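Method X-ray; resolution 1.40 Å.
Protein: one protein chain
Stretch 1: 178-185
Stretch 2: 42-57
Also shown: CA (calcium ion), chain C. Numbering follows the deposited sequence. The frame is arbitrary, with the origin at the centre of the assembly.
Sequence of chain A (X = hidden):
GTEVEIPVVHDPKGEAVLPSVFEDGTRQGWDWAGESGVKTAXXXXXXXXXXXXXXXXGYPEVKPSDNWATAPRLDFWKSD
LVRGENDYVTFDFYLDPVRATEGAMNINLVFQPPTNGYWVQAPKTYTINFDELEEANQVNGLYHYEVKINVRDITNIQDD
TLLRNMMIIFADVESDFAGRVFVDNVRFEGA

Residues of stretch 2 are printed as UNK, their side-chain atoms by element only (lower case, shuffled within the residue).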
ATOM      1  N   ALA A 178       0.922   7.198 -19.219  1.00 16.54           N
ATOM      2  CA  ALA A 178       2.129   7.677 -19.861  1.00 16.68           C
ATOM      3  C   ALA A 178       2.085   9.202 -19.854  1.00 17.45           C
ATOM      4  O   ALA A 178       1.039   9.774 -20.122  1.00 17.36           O
ATOM      5  CB  ALA A 178       2.206   7.171 -21.310  1.00 17.37           C
ATOM      6  N   GLY A 179       3.197   9.832 -19.530  1.00 16.42           N
ATOM      7  CA  GLY A 179       3.257  11.285 -19.471  1.00 17.00           C
ATOM      8  C   GLY A 179       4.345  11.761 -18.565  1.00 17.12           C
ATOM      9  O   GLY A 179       5.267  11.032 -18.256  1.00 18.41           O
ATOM     10  N   ARG A 180       4.258  13.041 -18.199  1.00 16.81           N
ATOM     11  CA  ARG A 180       5.268  13.687 -17.366  1.00 16.97           C
ATOM     12  C   ARG A 180       4.711  13.859 -15.962  1.00 17.35           C
ATOM     13  O   ARG A 180       3.522  14.120 -15.805  1.00 18.14           O
ATOM     14  CB  ARG A 180       5.683  15.022 -17.987  1.00 18.02           C
ATOM     15  CG  ARG A 180       6.752  15.733 -17.193  1.00 18.17           C
ATOM     16  CD  ARG A 180       7.397  16.883 -17.926  1.00 20.21           C
ATOM     17  NE  ARG A 180       8.323  16.435 -18.957  1.00 21.98           N
ATOM     18  CZ  ARG A 180       9.535  15.959 -18.733  1.00 21.83           C
ATOM     19  NH1 ARG A 180      10.053  15.897 -17.516  1.00 20.36           N
ATOM     20  NH2 ARG A 180      10.296  15.550 -19.746  1.00 25.55           N
ATOM     21  N   VAL A 181       5.572  13.639 -14.973  1.00 17.44           N
ATOM     22  CA  VAL A 181       5.201  13.831 -13.578  1.00 18.24           C
ATOM     23  C   VAL A 181       6.205  14.800 -12.959  1.00 17.62           C
ATOM     24  O   VAL A 181       7.313  15.031 -13.450  1.00 16.83           O
ATOM     25  CB  VAL A 181       5.078  12.528 -12.784  1.00 19.41           C
ATOM     26  CG1 VAL A 181       4.064  11.581 -13.426  1.00 20.25           C
ATOM     27  CG2 VAL A 181       6.391  11.866 -12.590  1.00 18.17           C
ATOM     28  N   PHE A 182       5.776  15.385 -11.849  1.00 16.85           N
ATOM     29  CA  PHE A 182       6.506  16.468 -11.177  1.00 16.58           C
ATOM     30  C   PHE A 182       6.347  16.287  -9.660  1.00 15.68           C
ATOM     31  O   PHE A 182       5.241  16.035  -9.173  1.00 16.50           O
ATOM     32  CB  PHE A 182       5.949  17.850 -11.531  1.00 16.79           C
ATOM     33  CG  PHE A 182       5.779  18.130 -13.020  1.00 18.10           C
ATOM     34  CD1 PHE A 182       4.681  17.615 -13.740  1.00 18.33           C
ATOM     35  CD2 PHE A 182       6.665  18.959 -13.667  1.00 17.78           C
ATOM     36  CE1 PHE A 182       4.509  17.902 -15.079  1.00 19.27           C
ATOM     37  CE2 PHE A 182       6.484  19.271 -15.035  1.00 20.22           C
ATOM     38  CZ  PHE A 182       5.415  18.757 -15.716  1.00 18.85           C
ATOM     39  N   VAL A 183       7.437  16.478  -8.929  1.00 16.15           N
ATOM     40  CA  VAL A 183       7.468  16.417  -7.459  1.00 16.27           C
ATOM     41  C   VAL A 183       8.030  17.731  -6.925  1.00 16.28           C
ATOM     42  O   VAL A 183       9.077  18.191  -7.360  1.00 16.65           O
ATOM     43  CB  VAL A 183       8.392  15.248  -7.036  1.00 16.60           C
ATOM     44  CG1 VAL A 183       8.743  15.277  -5.546  1.00 17.74           C
ATOM     45  CG2 VAL A 183       7.790  13.904  -7.441  1.00 17.49           C
ATOM     46  N   ASP A 184       7.345  18.316  -5.947  1.00 16.70           N
ATOM     47  CA  ASP A 184       7.819  19.568  -5.343  1.00 16.72           C
ATOM     48  C   ASP A 184       7.582  19.576  -3.828  1.00 16.06           C
ATOM     49  O   ASP A 184       6.695  18.914  -3.319  1.00 16.34           O
ATOM     50  CB  ASP A 184       7.147  20.775  -5.997  1.00 15.27           C
ATOM     51  CG  ASP A 184       7.943  22.070  -5.871  1.00 17.32           C
ATOM     52  OD1 ASP A 184       9.076  22.111  -5.329  1.00 17.39           O
ATOM     53  OD2 ASP A 184       7.448  23.103  -6.401  1.00 17.79           O
ATOM     54  N   ASN A 185       8.393  20.352  -3.128  1.00 16.22           N
ATOM     55  CA  ASN A 185       8.169  20.650  -1.706  1.00 16.55           C
ATOM     56  C   ASN A 185       8.171  19.397  -0.827  1.00 16.38           C
ATOM     57  O   ASN A 185       7.302  19.213   0.012  1.00 18.35           O
ATOM     58  CB  ASN A 185       6.911  21.492  -1.494  1.00 17.26           C
ATOM     59  CG  ASN A 185       6.935  22.747  -2.292  1.00 18.33           C
ATOM     60  OD1 ASN A 185       7.901  23.505  -2.218  1.00 18.10           O
ATOM     61  ND2 ASN A 185       5.905  22.964  -3.095  1.00 19.45           N
ATOM     62  N   UNK A  42      16.008  13.014 -15.265  1.00 19.67           N
ATOM     63  CA  UNK A  42      15.421  13.760 -14.153  1.00 20.07           C
ATOM     64  C   UNK A  42      15.854  15.204 -14.319  1.00 20.49           C
ATOM     65  O   UNK A  42      17.051  15.514 -14.234  1.00 20.88           O
ATOM     66  c   UNK A  42      16.231  11.412 -11.135  1.00 21.92           C
ATOM     67  c   UNK A  42      13.960  12.256 -11.709  1.00 21.66           C
ATOM     68  c   UNK A  42      15.352  11.984 -12.243  1.00 21.81           C
ATOM     69  c   UNK A  42      15.942  13.251 -12.818  1.00 20.95           C
ATOM     70  N   UNK A  43      14.904  16.075 -14.584  1.00 19.30           N
ATOM     71  CA  UNK A  43      15.180  17.495 -14.802  1.00 20.21           C
ATOM     72  C   UNK A  43      14.296  18.371 -13.930  1.00 20.80           C
ATOM     73  O   UNK A  43      13.340  17.903 -13.300  1.00 22.03           O
ATOM     74  c   UNK A  43      15.899  17.027 -17.195  1.00 22.75           C
ATOM     75  o   UNK A  43      13.653  17.649 -16.670  1.00 22.70           O
ATOM     76  c   UNK A  43      15.001  17.881 -16.281  1.00 20.89           C
ATOM     77  N   UNK A  44      14.620  19.644 -13.868  1.00 20.81           N
ATOM     78  CA  UNK A  44      13.818  20.582 -13.126  1.00 20.52           C
ATOM     79  C   UNK A  44      12.908  21.325 -14.111  1.00 21.19           C
ATOM     80  O   UNK A  44      13.391  21.945 -15.065  1.00 21.95           O
ATOM     81  c   UNK A  44      15.694  20.849 -11.386  1.00 20.28           C
ATOM     82  c   UNK A  44      14.721  21.572 -12.345  1.00 20.56           C
ATOM     83  c   UNK A  44      13.836  22.569 -11.578  1.00 21.02           C
ATOM     84  c   UNK A  44      15.071  19.779 -10.528  1.00 20.99           C
ATOM     85  N   UNK A  45      11.600  21.257 -13.900  1.00 20.51           N
ATOM     86  CA  UNK A  45      10.607  21.809 -14.817  1.00 20.88           C
ATOM     87  C   UNK A  45       9.533  22.580 -14.025  1.00 21.43           C
ATOM     88  O   UNK A  45       9.241  22.274 -12.869  1.00 20.98           O
ATOM     89  c   UNK A  45      11.693  20.452 -17.509  1.00 25.76           C
ATOM     90  o   UNK A  45      11.291  21.571 -17.944  1.00 29.46           O
ATOM     91  c   UNK A  45       9.961  20.704 -15.658  1.00 21.33           C
ATOM     92  o   UNK A  45      12.711  19.836 -17.921  1.00 26.80           O
ATOM     93  c   UNK A  45      10.935  19.785 -16.384  1.00 22.37           C
ATOM     94  N   UNK A  46       8.890  23.554 -14.662  1.00 21.11           N
ATOM     95  CA  UNK A  46       7.846  24.346 -14.037  1.00 22.21           C
ATOM     96  C   UNK A  46       6.545  23.559 -13.899  1.00 20.93           C
ATOM     97  O   UNK A  46       6.097  22.896 -14.845  1.00 21.77           O
ATOM     98  c   UNK A  46       6.620  26.596 -14.189  1.00 28.08           C
ATOM     99  o   UNK A  46       4.959  25.846 -15.759  1.00 37.61           O
ATOM    100  c   UNK A  46       5.178  26.396 -14.649  1.00 32.19           C
ATOM    101  c   UNK A  46       7.620  25.633 -14.833  1.00 23.43           C
ATOM    102  o   UNK A  46       4.235  26.794 -13.923  1.00 31.62           O
ATOM    103  N   UNK A  47       5.956  23.597 -12.717  1.00 19.70           N
ATOM    104  CA  UNK A  47       4.625  23.052 -12.478  1.00 19.51           C
ATOM    105  C   UNK A  47       3.921  23.943 -11.472  1.00 19.56           C
ATOM    106  O   UNK A  47       4.419  24.162 -10.360  1.00 19.13           O
ATOM    107  c   UNK A  47       4.690  21.626 -11.940  1.00 20.54           C
ATOM    108  N   UNK A  48       2.760  24.459 -11.850  1.00 19.01           N
ATOM    109  CA  UNK A  48       1.907  25.185 -10.905  1.00 18.83           C
ATOM    110  C   UNK A  48       2.597  26.423 -10.325  1.00 18.97           C
ATOM    111  O   UNK A  48       2.353  26.774  -9.173  1.00 19.26           O
ATOM    112  c   UNK A  48       1.430  24.204  -9.813  1.00 18.98           C
ATOM    113  o   UNK A  48      -0.536  25.548  -9.367  1.00 20.15           O
ATOM    114  c   UNK A  48       0.305  24.748  -8.929  1.00 19.55           C
ATOM    115  n   UNK A  48       0.230  24.231  -7.707  1.00 19.10           N
ATOM    116  N   UNK A  49       3.443  27.052 -11.128  1.00 18.72           N
ATOM    117  CA  UNK A  49       4.129  28.278 -10.752  1.00 19.73           C
ATOM    118  C   UNK A  49       5.312  28.098  -9.835  1.00 21.49           C
ATOM    119  O   UNK A  49       5.733  29.035  -9.116  1.00 22.69           O
ATOM    120  N   UNK A  50       5.894  26.908  -9.865  1.00 20.69           N
ATOM    121  CA  UNK A  50       7.112  26.666  -9.119  1.00 20.69           C
ATOM    122  C   UNK A  50       7.927  25.621  -9.857  1.00 20.62           C
ATOM    123  O   UNK A  50       7.387  24.851 -10.634  1.00 22.74           O
ATOM    124  o   UNK A  50       7.940  26.081  -6.884  1.00 20.15           O
ATOM    125  c   UNK A  50       6.775  26.196  -7.705  1.00 20.82           C
ATOM    126  N   UNK A  51       9.211  25.566  -9.596  1.00 19.84           N
ATOM    127  CA  UNK A  51      10.053  24.561 -10.201  1.00 19.77           C
ATOM    128  C   UNK A  51       9.986  23.253  -9.416  1.00 17.77           C
ATOM    129  O   UNK A  51       9.919  23.253  -8.192  1.00 17.92           O
ATOM    130  c   UNK A  51      11.486  25.060 -10.293  1.00 20.38           C
ATOM    131  c   UNK A  51      11.653  26.114 -11.343  1.00 23.64           C
ATOM    132  o   UNK A  51      11.247  25.937 -12.507  1.00 27.19           O
ATOM    133  n   UNK A  51      12.228  27.235 -10.947  1.00 26.33           N
ATOM    134  N   UNK A  52      10.020  22.141 -10.145  1.00 18.27           N
ATOM    135  CA  UNK A  52       9.760  20.824  -9.587  1.00 17.47           C
ATOM    136  C   UNK A  52      10.698  19.788 -10.217  1.00 17.84           C
ATOM    137  O   UNK A  52      11.130  19.937 -11.344  1.00 18.60           O
ATOM    138  c   UNK A  52       8.339  20.465  -9.857  1.00 18.04           C
ATOM    139  N   UNK A  53      11.002  18.728  -9.486  1.00 16.66           N
ATOM    140  CA  UNK A  53      11.732  17.568 -10.000  1.00 17.58           C
ATOM    141  C   UNK A  53      10.786  16.819 -10.957  1.00 17.77           C
ATOM    142  O   UNK A  53       9.653  16.535 -10.599  1.00 18.36           O
ATOM    143  c   UNK A  53      12.949  15.429  -9.178  1.00 18.41           C
ATOM    144  c   UNK A  53      14.331  15.816  -9.655  1.00 19.00           C
ATOM    145  c   UNK A  53      13.021  14.499  -7.979  1.00 18.94           C
ATOM    146  c   UNK A  53      12.111  16.664  -8.843  1.00 17.40           C
ATOM    147  N   UNK A  54      11.251  16.450 -12.149  1.00 18.03           N
ATOM    148  CA  UNK A  54      10.378  15.917 -13.201  1.00 18.00           C
ATOM    149  C   UNK A  54      11.018  14.820 -14.032  1.00 17.23           C
ATOM    150  O   UNK A  54      12.228  14.811 -14.237  1.00 17.90           O
ATOM    151  c   UNK A  54       9.907  17.094 -14.074  1.00 18.95           C
ATOM    152  o   UNK A  54       8.917  16.739 -15.003  1.00 18.12           O
ATOM    153  N   UNK A  55      10.187  13.881 -14.464  1.00 17.76           N
ATOM    154  CA  UNK A  55      10.600  12.873 -15.447  1.00 17.07           C
ATOM    155  C   UNK A  55       9.360  12.492 -16.240  1.00 17.50           C
ATOM    156  O   UNK A  55       8.244  12.758 -15.837  1.00 17.18           O
ATOM    157  c   UNK A  55       8.655   9.995 -10.796  1.00 17.62           C
ATOM    158  n   UNK A  55       9.049   9.215 -13.153  1.00 17.37           N
ATOM    159  c   UNK A  55      11.279  11.674 -14.765  1.00 17.67           C
ATOM    160  c   UNK A  55      10.390  10.856 -13.883  1.00 17.86           C
ATOM    161  c   UNK A  55       8.943  11.012  -9.939  1.00 17.77           C
ATOM    162  c   UNK A  55      10.302  12.145 -11.600  1.00 17.74           C
ATOM    163  c   UNK A  55      10.023  11.119 -12.507  1.00 17.79           C
ATOM    164  c   UNK A  55       9.750  12.074 -10.314  1.00 17.02           C
ATOM    165  c   UNK A  55       9.189  10.067 -12.090  1.00 18.57           C
ATOM    166  c   UNK A  55       9.785   9.681 -14.217  1.00 18.43           C
ATOM    167  N   UNK A  56       9.556  11.811 -17.360  1.00 18.54           N
ATOM    168  CA  UNK A  56       8.455  11.263 -18.127  1.00 20.26           C
ATOM    169  C   UNK A  56       8.686   9.792 -18.423  1.00 19.85           C
ATOM    170  O   UNK A  56       9.814   9.327 -18.521  1.00 22.30           O
ATOM    171  c   UNK A  56       8.119  12.082 -19.367  1.00 23.77           C
ATOM    172  c   UNK A  56       8.575  13.079 -21.602  1.00 31.38           C
ATOM    173  c   UNK A  56       9.163  12.312 -20.393  1.00 27.87           C
ATOM    174  o   UNK A  56       7.535  13.802 -21.482  1.00 34.00           O
ATOM    175  o   UNK A  56       9.147  12.955 -22.676  1.00 35.64           O
ATOM    176  N   UNK A  57       7.597   9.067 -18.507  1.00 19.14           N
ATOM    177  CA  UNK A  57       7.645   7.623 -18.692  1.00 18.93           C
ATOM    178  C   UNK A  57       6.240   7.124 -18.959  1.00 19.52           C
ATOM    179  O   UNK A  57       5.271   7.834 -18.794  1.00 17.96           O
ATOM    180  c   UNK A  57       5.325   6.682 -14.310  1.00 20.63           C
ATOM    181  c   UNK A  57       6.889   7.951 -15.541  1.00 20.94           C
ATOM    182  c   UNK A  57       6.560   5.639 -16.033  1.00 21.33           C
ATOM    183  c   UNK A  57       7.230   6.827 -16.302  1.00 19.93           C
ATOM    184  c   UNK A  57       5.613   5.587 -15.048  1.00 22.21           C
ATOM    185  c   UNK A  57       8.215   6.913 -17.445  1.00 19.65           C
ATOM    186  c   UNK A  57       5.953   7.849 -14.530  1.00 22.16           C
TER
HETATM  187 CA    CA C1192       9.548  24.362  -6.225  1.00 17.48          CA
HETATM  188  O   HOH W   1      12.891  15.194 -17.441  1.00 23.34           O
HETATM  189  O   HOH W   2       4.897  23.068  -7.661  1.00 24.81           O
HETATM  190  O   HOH W   3       5.860  25.364  -4.767  1.00 23.38           O
HETATM  191  O   HOH W   4       9.666  16.030 -22.763  1.00 41.04           O
HETATM  192  O   HOH W   5       8.970  25.196  -4.104  1.00 19.16           O

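Position 42 carries four carbons forked at the second, out of reach of stretch 1: Leu42. Position 43 has one carbon bearing an oxygen and a carbon, the pattern of threonine; Thr43 OG1 accepts from water 1, which in turn accepts from Arg180 NH1. Position 44, four carbons forked at the first with one arm two carbons long, is Ile44, also without contact.

Position 45 shows three carbons, the third carrying two oxygens, and its CB lies 3.8 Å from Phe182 CE2, at the ring edge; this is Glu45, whose OE2 accepts from Thr43 OG1. Position 46 has the same atoms but points away, giving Glu46. At position 47 a lone carbon, CB, sits over one face of the Phe182 ring, 3.7 Å from CD2: Ala47. Position 48, two carbons with an oxygen and a nitrogen on the second, is Asn48. Position 49 has no side-chain atoms and a positive phi, so Gly49, inside the type I' turn that returns the chain.

Position 50 is one carbon, then an oxygen 2.4 Å from the calcium: Ser50, its OG a metal ligand. Position 51 repeats the pattern of 48 and points away; Asn51 gives the ion its backbone O at 2.3 Å. Position 52 is a single carbon, CB, 3.9 Å from Phe182 CB: Ala52. Position 53, four carbons forked at the second, places CB 4.4 Å from Val183 CB: Leu53.

Position 54 is one carbon and one oxygen, the latter over the opposite face of the Phe182 ring: Ser54. Its OG donates to Val181 O (2.8 Å) and accepts from Arg180 NH1 (2.9 Å). Position 55 has fused five- and six-membered rings of eight carbons and one nitrogen, with Val181 over one face: Trp55, CE2 3.4 Å from Val181 CG2. Position 56, three carbons ending in two oxygens, lies by the Arg180 guanidinium: Glu56, whose OE1 makes a long salt bridge of 3.7 Å to Arg180 NH2. Position 57, one carbon and a six-carbon ring, is Phe57, CE1 4.3 Å from Val181 CG1.

The contact rests on antiparallel pairing: Gly179 with Phe57, Val181 with Trp55 and Val183 with Leu53 exchange backbone hydrogen bonds in both directions. Alternation then sorts the side chains, so Val181, Val183, Leu53, Trp55 and Phe57 share an apolar face, with Gly179 adding no side chain, while Arg180, Phe182, Ser54 and Glu56 take the other. Beyond the last pair, calcium joins both Asp184 carboxylate oxygens to Ser50 OG and Asn51 O, which accounts for Ser50 OG and Asn51 O each lying 3.1 Å from Asp184 OD2 as fellow ligands rather than as hydrogen-bond partners.

Stretch 2, residues 42-57: LTIEEANGSNALSWEF
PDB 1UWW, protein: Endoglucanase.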